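Local atomic coordinates of 'Carboxyl esterase 2 (Tuber melanosporum Mel28, PDB entry 5MIF), a protein that probably hydrolyses carboxylic ester bonds, as an alpha/beta-hydrolase-fold carboxylesterase from the mycorrhizal black truffle. Residues 52-58 with 118-122; 200-205 with 272-277; 280-286 with 310-316. The contacts are given in a common frame with arbitrary orientation. Numbering follows the deposited sequence.

Contact 1. Residues 52-58 with 118-122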
loop_
_atom_site.group_PDB
_atom_site.type_symbol
_atom_site.label_atom_id
_atom_site.label_comp_id
_atom_site.label_asym_id
_atom_site.label_seq_id
_atom_site.Cartn_x
_atom_site.Cartn_y
_atom_site.Cartn_z
ATOM N N LEU A 52 3.649 18.348 -23.082
ATOM C CA LEU A 52 3.689 17.611 -24.335
ATOM C C LEU A 52 2.301 17.342 -24.884
ATOM O O LEU A 52 2.158 16.877 -26.016
ATOM C CB LEU A 52 4.455 16.309 -24.169
ATOM C CG LEU A 52 5.955 16.580 -24.245
ATOM C CD1 LEU A 52 6.743 15.287 -24.095
ATOM C CD2 LEU A 52 6.288 17.299 -25.559
ATOM N N PHE A 53 1.284 17.619 -24.076
ATOM C CA PHE A 53 -0.092 17.447 -24.512
ATOM C C PHE A 53 -0.571 18.717 -25.217
ATOM O O PHE A 53 -1.375 19.489 -24.693
ATOM C CB PHE A 53 -0.989 17.066 -23.332
ATOM C CG PHE A 53 -0.670 15.709 -22.764
ATOM C CD1 PHE A 53 -1.332 14.580 -23.222
ATOM C CD2 PHE A 53 0.329 15.554 -21.814
ATOM C CE1 PHE A 53 -1.026 13.325 -22.722
ATOM C CE2 PHE A 53 0.636 14.303 -21.304
ATOM C CZ PHE A 53 -0.043 13.185 -21.761
ATOM N N ALA A 54 -0.042 18.922 -26.417
ATOM C CA ALA A 54 -0.379 20.084 -27.229
ATOM C C ALA A 54 0.002 19.832 -28.681
ATOM O O ALA A 54 0.811 18.953 -28.985
ATOM C CB ALA A 54 0.315 21.339 -26.698
ATOM N N PHE A 55 -0.582 20.615 -29.576
ATOM C CA PHE A 55 -0.267 20.514 -30.996
ATOM C C PHE A 55 0.945 21.385 -31.363
ATOM O O PHE A 55 1.155 22.448 -30.769
ATOM C CB PHE A 55 -1.478 20.927 -31.836
ATOM C CG PHE A 55 -2.668 20.025 -31.673
ATOM C CD1 PHE A 55 -2.661 18.741 -32.198
ATOM C CD2 PHE A 55 -3.806 20.477 -31.024
ATOM C CE1 PHE A 55 -3.765 17.910 -32.052
ATOM C CE2 PHE A 55 -4.913 19.657 -30.877
ATOM C CZ PHE A 55 -4.891 18.370 -31.394
ATOM N N PRO A 56 1.755 20.931 -32.337
ATOM C CA PRO A 56 1.606 19.648 -33.037
ATOM C C PRO A 56 2.145 18.473 -32.212
ATOM O O PRO A 56 3.129 18.639 -31.483
ATOM C CB PRO A 56 2.440 19.844 -34.311
ATOM C CG PRO A 56 3.487 20.819 -33.909
ATOM C CD PRO A 56 2.855 21.738 -32.896
ATOM N N LEU A 57 1.507 17.312 -32.324
ATOM C CA LEU A 57 1.983 16.114 -31.639
ATOM C C LEU A 57 3.191 15.549 -32.382
ATOM O O LEU A 57 3.229 15.568 -33.611
ATOM C CB LEU A 57 0.857 15.081 -31.555
ATOM C CG LEU A 57 -0.331 15.533 -30.707
ATOM C CD1 LEU A 57 -1.500 14.580 -30.867
ATOM C CD2 LEU A 57 0.094 15.614 -29.256
ATOM N N PRO A 58 4.171 15.011 -31.641
ATOM C CA PRO A 58 5.313 14.299 -32.228
ATOM C C PRO A 58 4.853 13.081 -33.022
ATOM O O PRO A 58 3.771 12.560 -32.749
ATOM C CB PRO A 58 6.128 13.863 -31.006
ATOM C CG PRO A 58 5.665 14.749 -29.890
ATOM C CD PRO A 58 4.226 15.027 -30.170
ATOM N N GLY A 118 -0.634 7.145 -20.691
ATOM C CA GLY A 118 -0.094 8.132 -21.607
ATOM C C GLY A 118 -1.199 8.970 -22.242
ATOM O O GLY A 118 -1.033 9.503 -23.341
ATOM N N GLY A 119 -2.346 9.061 -21.570
ATOM C CA GLY A 119 -3.422 9.934 -22.018
ATOM C C GLY A 119 -4.053 9.559 -23.352
ATOM O O GLY A 119 -4.605 10.428 -24.029
ATOM N N TRP A 120 -3.939 8.280 -23.731
ATOM C CA TRP A 120 -4.409 7.730 -25.011
ATOM C C TRP A 120 -3.620 8.258 -26.214
ATOM O O TRP A 120 -3.826 7.769 -27.318
ATOM C CB TRP A 120 -5.914 7.998 -25.226
ATOM C CG TRP A 120 -6.784 7.451 -24.141
ATOM C CD1 TRP A 120 -7.125 6.134 -23.935
ATOM C CD2 TRP A 120 -7.409 8.197 -23.090
ATOM N NE1 TRP A 120 -7.930 6.026 -22.816
ATOM C CE2 TRP A 120 -8.121 7.275 -22.283
ATOM C CE3 TRP A 120 -7.440 9.555 -22.754
ATOM C CZ2 TRP A 120 -8.857 7.672 -21.163
ATOM C CZ3 TRP A 120 -8.180 9.950 -21.638
ATOM C CH2 TRP A 120 -8.878 9.011 -20.859
ATOM N N VAL A 121 -2.728 9.233 -25.989
ATOM C CA VAL A 121 -1.905 9.861 -27.033
ATOM C C VAL A 121 -0.471 9.340 -27.083
ATOM O O VAL A 121 0.124 9.256 -28.158
ATOM C CB VAL A 121 -1.801 11.397 -26.840
ATOM C CG1 VAL A 121 -1.377 12.077 -28.141
ATOM C CG2 VAL A 121 -3.101 11.968 -26.354
ATOM N N PHE A 122 0.089 9.023 -25.913
ATOM C CA PHE A 122 1.483 8.577 -25.807
ATOM C C PHE A 122 1.626 7.191 -25.181
ATOM O O PHE A 122 0.670 6.634 -24.622
ATOM C CB PHE A 122 2.311 9.576 -24.984
ATOM C CG PHE A 122 2.306 10.969 -25.539
ATOM C CD1 PHE A 122 2.897 11.241 -26.759
ATOM C CD2 PHE A 122 1.697 12.006 -24.847
ATOM C CE1 PHE A 122 2.888 12.525 -27.283
ATOM C CE2 PHE A 122 1.685 13.294 -25.361
ATOM C CZ PHE A 122 2.282 13.548 -26.584
#

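Contact 2. Residues 200-205 with 272-277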
loop_
_atom_site.group_PDB
_atom_site.type_symbol
_atom_site.label_atom_id
_atom_site.label_comp_id
_atom_site.label_asym_id
_atom_site.label_seq_id
_atom_site.Cartn_x
_atom_site.Cartn_y
_atom_site.Cartn_z
ATOM N N SER A 200 -13.002 -4.804 -18.734
ATOM C CA SER A 200 -13.735 -5.579 -17.728
ATOM C C SER A 200 -15.248 -5.423 -17.947
ATOM O O SER A 200 -15.979 -6.406 -18.000
ATOM C CB SER A 200 -13.349 -5.142 -16.304
ATOM O OG SER A 200 -12.037 -5.582 -15.948
ATOM N N LEU A 201 -15.705 -4.182 -18.082
ATOM C CA LEU A 201 -17.120 -3.890 -18.266
ATOM C C LEU A 201 -17.665 -4.516 -19.558
ATOM O O LEU A 201 -18.754 -5.080 -19.569
ATOM C CB LEU A 201 -17.350 -2.375 -18.256
ATOM C CG LEU A 201 -18.778 -1.878 -18.494
ATOM C CD1 LEU A 201 -19.708 -2.410 -17.424
ATOM C CD2 LEU A 201 -18.806 -0.358 -18.520
ATOM N N LEU A 202 -16.892 -4.432 -20.637
ATOM C CA LEU A 202 -17.289 -5.025 -21.907
ATOM C C LEU A 202 -17.371 -6.553 -21.771
ATOM O O LEU A 202 -18.221 -7.194 -22.389
ATOM C CB LEU A 202 -16.310 -4.613 -23.030
ATOM C CG LEU A 202 -16.325 -3.152 -23.522
ATOM C CD1 LEU A 202 -15.141 -2.828 -24.443
ATOM C CD2 LEU A 202 -17.648 -2.807 -24.225
ATOM N N SER A 203 -16.480 -7.147 -20.984
ATOM C CA SER A 203 -16.543 -8.593 -20.758
ATOM C C SER A 203 -17.843 -8.974 -20.044
ATOM O O SER A 203 -18.458 -10.001 -20.345
ATOM C CB SER A 203 -15.346 -9.068 -19.946
ATOM O OG SER A 203 -14.144 -8.684 -20.574
ATOM N N ILE A 204 -18.256 -8.134 -19.099
ATOM C CA ILE A 204 -19.491 -8.364 -18.360
ATOM C C ILE A 204 -20.692 -8.253 -19.306
ATOM O O ILE A 204 -21.522 -9.152 -19.364
ATOM C CB ILE A 204 -19.611 -7.382 -17.184
ATOM C CG1 ILE A 204 -18.622 -7.791 -16.083
ATOM C CG2 ILE A 204 -21.033 -7.362 -16.641
ATOM C CD1 ILE A 204 -18.252 -6.688 -15.123
ATOM N N LYS A 205 -20.737 -7.183 -20.097
ATOM C CA LYS A 205 -21.798 -7.004 -21.096
ATOM C C LYS A 205 -21.904 -8.117 -22.137
ATOM O O LYS A 205 -23.006 -8.418 -22.609
ATOM C CB LYS A 205 -21.606 -5.680 -21.833
ATOM C CG LYS A 205 -21.851 -4.474 -20.966
ATOM C CD LYS A 205 -21.621 -3.164 -21.722
ATOM C CE LYS A 205 -22.018 -2.007 -20.834
ATOM N NZ LYS A 205 -22.797 -0.948 -21.524
ATOM N N ASP A 272 -23.882 -4.009 -13.296
ATOM C CA ASP A 272 -22.655 -4.387 -14.012
ATOM C C ASP A 272 -21.429 -4.371 -13.095
ATOM O O ASP A 272 -20.664 -5.327 -13.069
ATOM C CB ASP A 272 -22.409 -3.454 -15.197
ATOM C CG ASP A 272 -23.396 -3.674 -16.327
ATOM O OD1 ASP A 272 -23.978 -4.784 -16.425
ATOM O OD2 ASP A 272 -23.583 -2.722 -17.117
ATOM N N LEU A 273 -21.258 -3.282 -12.344
ATOM C CA LEU A 273 -20.084 -3.114 -11.493
ATOM C C LEU A 273 -19.989 -4.183 -10.417
ATOM O O LEU A 273 -18.890 -4.598 -10.044
ATOM C CB LEU A 273 -20.094 -1.744 -10.832
ATOM C CG LEU A 273 -19.669 -0.571 -11.701
ATOM C CD1 LEU A 273 -19.429 0.638 -10.824
ATOM C CD2 LEU A 273 -18.418 -0.922 -12.501
ATOM N N ALA A 274 -21.144 -4.657 -9.950
ATOM C CA ALA A 274 -21.198 -5.705 -8.930
ATOM C C ALA A 274 -20.560 -6.993 -9.439
ATOM O O ALA A 274 -20.221 -7.877 -8.654
ATOM C CB ALA A 274 -22.645 -5.959 -8.492
ATOM N N LYS A 275 -20.382 -7.084 -10.758
ATOM C CA LYS A 275 -19.775 -8.263 -11.374
ATOM C C LYS A 275 -18.290 -8.077 -11.685
ATOM O O LYS A 275 -17.674 -8.951 -12.303
ATOM C CB LYS A 275 -20.516 -8.638 -12.659
ATOM C CG LYS A 275 -21.979 -9.039 -12.440
ATOM C CD LYS A 275 -22.639 -9.517 -13.717
ATOM C CE LYS A 275 -24.144 -9.684 -13.523
ATOM N NZ LYS A 275 -24.896 -9.736 -14.816
ATOM N N PHE A 276 -17.706 -6.963 -11.250
ATOM C CA PHE A 276 -16.278 -6.734 -11.511
ATOM C C PHE A 276 -15.398 -7.769 -10.826
ATOM O O PHE A 276 -15.789 -8.353 -9.822
ATOM C CB PHE A 276 -15.847 -5.326 -11.068
ATOM C CG PHE A 276 -15.668 -4.362 -12.208
ATOM C CD1 PHE A 276 -16.603 -4.275 -13.224
ATOM C CD2 PHE A 276 -14.537 -3.573 -12.281
ATOM C CE1 PHE A 276 -16.423 -3.389 -14.280
ATOM C CE2 PHE A 276 -14.343 -2.689 -13.342
ATOM C CZ PHE A 276 -15.284 -2.595 -14.333
ATOM N N PRO A 277 -14.211 -8.020 -11.392
ATOM C CA PRO A 277 -13.277 -8.944 -10.757
ATOM C C PRO A 277 -12.717 -8.302 -9.499
ATOM O O PRO A 277 -12.826 -7.083 -9.362
ATOM C CB PRO A 277 -12.192 -9.129 -11.822
ATOM C CG PRO A 277 -12.187 -7.821 -12.547
ATOM C CD PRO A 277 -13.630 -7.392 -12.595
#

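Contact 3. Residues 280-286 with 310-316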
loop_
_atom_site.group_PDB
_atom_site.type_symbol
_atom_site.label_atom_id
_atom_site.label_comp_id
_atom_site.label_asym_id
_atom_site.label_seq_id
_atom_site.Cartn_x
_atom_site.Cartn_y
_atom_site.Cartn_z
ATOM N N LEU A 280 -7.541 -4.242 -7.075
ATOM C CA LEU A 280 -6.702 -3.390 -6.241
ATOM C C LEU A 280 -6.513 -2.028 -6.921
ATOM O O LEU A 280 -6.057 -1.954 -8.069
ATOM C CB LEU A 280 -5.343 -4.053 -5.984
ATOM C CG LEU A 280 -4.239 -3.148 -5.430
ATOM C CD1 LEU A 280 -4.556 -2.671 -4.009
ATOM C CD2 LEU A 280 -2.914 -3.867 -5.452
ATOM N N ILE A 281 -6.859 -0.957 -6.214
ATOM C CA ILE A 281 -6.664 0.391 -6.736
ATOM C C ILE A 281 -5.617 1.150 -5.939
ATOM O O ILE A 281 -5.683 1.232 -4.713
ATOM C CB ILE A 281 -7.983 1.181 -6.738
ATOM C CG1 ILE A 281 -9.008 0.453 -7.608
ATOM C CG2 ILE A 281 -7.752 2.623 -7.217
ATOM C CD1 ILE A 281 -10.412 1.029 -7.531
ATOM N N VAL A 282 -4.636 1.692 -6.644
ATOM C CA VAL A 282 -3.581 2.475 -6.023
ATOM C C VAL A 282 -3.640 3.889 -6.596
ATOM O O VAL A 282 -3.696 4.052 -7.808
ATOM C CB VAL A 282 -2.199 1.830 -6.280
ATOM C CG1 VAL A 282 -1.102 2.666 -5.681
ATOM C CG2 VAL A 282 -2.169 0.411 -5.706
ATOM N N VAL A 283 -3.646 4.907 -5.742
ATOM C CA VAL A 283 -3.705 6.294 -6.225
ATOM C C VAL A 283 -2.567 7.129 -5.642
ATOM O O VAL A 283 -2.022 6.805 -4.582
ATOM C CB VAL A 283 -5.056 6.984 -5.887
ATOM C CG1 VAL A 283 -6.214 6.308 -6.630
ATOM C CG2 VAL A 283 -5.288 7.016 -4.365
ATOM N N ALA A 284 -2.182 8.182 -6.360
ATOM C CA ALA A 284 -1.200 9.127 -5.843
ATOM C C ALA A 284 -1.922 10.204 -5.041
ATOM O O ALA A 284 -3.036 10.582 -5.380
ATOM C CB ALA A 284 -0.394 9.748 -6.980
ATOM N N GLU A 285 -1.287 10.710 -3.991
ATOM C CA GLU A 285 -1.927 11.714 -3.148
ATOM C C GLU A 285 -2.102 13.045 -3.876
ATOM O O GLU A 285 -3.192 13.625 -3.885
ATOM C CB GLU A 285 -1.121 11.942 -1.876
ATOM C CG GLU A 285 -1.652 13.065 -1.017
ATOM C CD GLU A 285 -0.723 13.400 0.131
ATOM O OE1 GLU A 285 0.502 13.195 -0.019
ATOM O OE2 GLU A 285 -1.209 13.901 1.164
ATOM N N VAL A 286 -1.026 13.520 -4.489
ATOM C CA VAL A 286 -1.032 14.828 -5.139
ATOM C C VAL A 286 -1.298 14.639 -6.632
ATOM O O VAL A 286 -0.386 14.444 -7.433
ATOM C CB VAL A 286 0.293 15.568 -4.870
ATOM C CG1 VAL A 286 0.312 16.930 -5.542
ATOM C CG2 VAL A 286 0.499 15.710 -3.361
ATOM N N ILE A 310 -5.675 1.963 -1.949
ATOM C CA ILE A 310 -4.510 2.488 -1.269
ATOM C C ILE A 310 -4.061 3.827 -1.850
ATOM O O ILE A 310 -3.889 3.967 -3.061
ATOM C CB ILE A 310 -3.365 1.482 -1.350
ATOM C CG1 ILE A 310 -3.541 0.415 -0.269
ATOM C CG2 ILE A 310 -2.032 2.149 -1.172
ATOM C CD1 ILE A 310 -2.653 -0.774 -0.517
ATOM N N ARG A 311 -3.879 4.803 -0.970
ATOM C CA ARG A 311 -3.379 6.119 -1.332
ATOM C C ARG A 311 -1.937 6.257 -0.878
ATOM O O ARG A 311 -1.625 6.063 0.300
ATOM C CB ARG A 311 -4.232 7.231 -0.705
ATOM C CG ARG A 311 -3.642 8.642 -0.908
ATOM C CD ARG A 311 -4.307 9.691 -0.008
ATOM N NE ARG A 311 -5.728 9.869 -0.296
ATOM C CZ ARG A 311 -6.474 10.861 0.193
ATOM N NH1 ARG A 311 -5.937 11.762 1.013
ATOM N NH2 ARG A 311 -7.761 10.944 -0.128
ATOM N N VAL A 312 -1.061 6.597 -1.815
ATOM C CA VAL A 312 0.353 6.751 -1.535
ATOM C C VAL A 312 0.641 8.217 -1.304
ATOM O O VAL A 312 0.431 9.041 -2.196
ATOM C CB VAL A 312 1.221 6.224 -2.702
ATOM C CG1 VAL A 312 2.676 6.173 -2.299
ATOM C CG2 VAL A 312 0.744 4.857 -3.132
ATOM N N LEU A 313 1.115 8.560 -0.114
ATOM C CA LEU A 313 1.320 9.969 0.213
ATOM C C LEU A 313 2.630 10.509 -0.366
ATOM O O LEU A 313 3.594 9.762 -0.553
ATOM C CB LEU A 313 1.284 10.186 1.726
ATOM C CG LEU A 313 -0.108 10.424 2.307
ATOM C CD1 LEU A 313 -1.007 9.179 2.145
ATOM C CD2 LEU A 313 -0.014 10.852 3.763
ATOM N N GLY A 314 2.644 11.802 -0.680
ATOM C CA GLY A 314 3.857 12.485 -1.114
ATOM C C GLY A 314 4.278 12.237 -2.559
ATOM O O GLY A 314 5.380 12.610 -2.970
ATOM N N THR A 315 3.416 11.607 -3.345
ATOM C CA THR A 315 3.779 11.339 -4.731
ATOM C C THR A 315 2.691 11.827 -5.674
ATOM O O THR A 315 1.638 12.288 -5.233
ATOM C CB THR A 315 4.067 9.848 -4.970
ATOM O OG1 THR A 315 4.686 9.680 -6.258
ATOM C CG2 THR A 315 2.792 9.035 -4.897
ATOM N N ILE A 316 2.966 11.733 -6.974
ATOM C CA ILE A 316 2.145 12.358 -8.007
ATOM C C ILE A 316 1.768 11.383 -9.111
ATOM O O ILE A 316 2.288 10.268 -9.170
ATOM C CB ILE A 316 2.886 13.549 -8.653
ATOM C CG1 ILE A 316 4.172 13.063 -9.330
ATOM C CG2 ILE A 316 3.155 14.644 -7.616
ATOM C CD1 ILE A 316 4.979 14.155 -9.973
#

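Contact 1. Residues 52-58 with 118-122
F122 presents its ring edge to the face of F53 in a T-shaped stack, with centroids 5.1 Å apart and planes at 77°; the closest pair is F53 CE1 to F122 CD2 at 3.7 Å. No hydrogen bond crosses between these two loops, so apolar and aromatic side chains make the contact. The edge of the F122 ring also meets P58 CD (4.0 Å from F122 CE1) and the carbonyl O of L52 (3.4 Å from F122 CZ), while L57 CD2 lies 4.0 Å from F122 CZ. Beside it, L57 CD1 packs on V121 CG1 at 3.7 Å. A CB on G119 would clash, lying 2.8 Å from F53 CE1, so glycine fits this place. G118, with phi 120°, also suits glycine, and its O accepts hydrogen bonds from V121 N and F122 N. F53 and L57 lean on helix 241-251 as well. The run G118-G119-W120 belongs to an HGGGW sequence, which in hormone-sensitive-lipase-like esterases forms the oxyanion-hole loop; segment 52-58 thus packs against this probable loop, close to the presumed catalytic serine region.

Contact 2. Residues 200-205 with 272-277
One segment is the C-terminal part of a helix, 200-205, within helix 191-206; the other leaves the short helix 270-273 through a type I beta turn from L273 to F276. This is packing within the alpha/beta hydrolase fold: the long helix follows the probable nucleophile elbow, and the turn leads into strand 279-284. The two backbones come near at two places, S200 with F276 (CA atoms 6.8 Å apart) and I204 with D272 (6.7 Å), one helical turn apart, so S200 and I204 both direct CB toward segment 272-277. The turn is closed by F276 N to L273 O at 2.9 Å, after an overlapping bond from K275 N to D272 O, also 2.9 Å; no hydrogen bond joins the segments.

I204 is the main projection. Apolar and beta-branched, it extends far enough for CD1 to enter the hollow formed by the F276 ring (CD1 at 3.5 Å), K275 O at 3.7 Å and D272 O at 3.4 Å. L201 adds a second apolar surface, its CD1 lying 3.7 Å from D272 CB and its CB 4.2 Å from F276 CE1. At the outer margin the aliphatic part of K205 passes D272, while its NZ forms a salt bridge with D261. The small S200 lets the aromatic ring come close to the helix, and its OG is hydrogen-bonded to OE1 of Q214, a residue of strand 213-217 that F276 and P277 also touch. Over the face of the F276 ring lies S200 CB, a CH-pi contact 4.1 Å from the centroid and 22° off the ring normal.

Contact 3. Residues 280-286 with 310-316
Strands 280-284 and 310-312 are the two parallel strands of a beta-alpha-beta crossover whose connection is helix 290-302, at the edge of the alpha/beta hydrolase sheet within this chain. Their axes approach to 4.8 Å at 25°, bound by I310 N to I281 O, V283 N to I310 O and V312 N to V283 O, all 2.9 Å. Beta-branched valine and isoleucine (I281, V282, V283, I310, V312) suit these extended backbones and make the sheet's relief. On one face V282 CG1 nestles against V312 CG2 at 3.8 Å; helix 329-345 packs on I310 and V312. On the other, V283 CG2 lies 3.8 Å from R311 CB, and the R311 guanidinium runs on to a salt bridge with E294. R311 also pairs with a strand of the second subunit, so the sheet continues across the interface.

At the end of strand 280-284 the lone methyl of A284 leaves room for the chain at 315-316 to fold across it, with CB 3.4 Å from I316 C and 3.7 Å from T315 O. In the bend beyond strand 310-312, G314 accepts a positive phi of 78°, and the extended E285 side chain fills the hollow: its OE1 sits 3.3 Å from L313 CA and takes a hydrogen bond from G314 N at 2.6 Å. E285 OE2 forms a salt bridge with R298 of the second subunit. The aspartate and histidine of the probable Ser-His-Asp triad directly follow these two segments, where V286 N donates to T315 O at 3.0 Å.

How the contacts relate
Along the chain the three contacts come in series, contact 1 closing before contact 2 opens and contact 2 before contact 3. Contacts 1 and 2 lie on opposite sides of the chain's centre, their centres about 30 Å apart; contact 3 is about 24 Å, centre to centre, from each. Contacts 2 and 3 adjoin in sequence, since helix 270-273 leads into strand 279-284, next to strand 213-217 in the same sheet. Contact 1 joins an N-terminal loop to the loop between strand 109-115 and helix 129-139. Each thus lies at a different part of the fold: the probable oxyanion loop, the helix after the likely nucleophile, and the strand ends leading to the other presumed triad residues, where contact 3 also reaches the dimer interface.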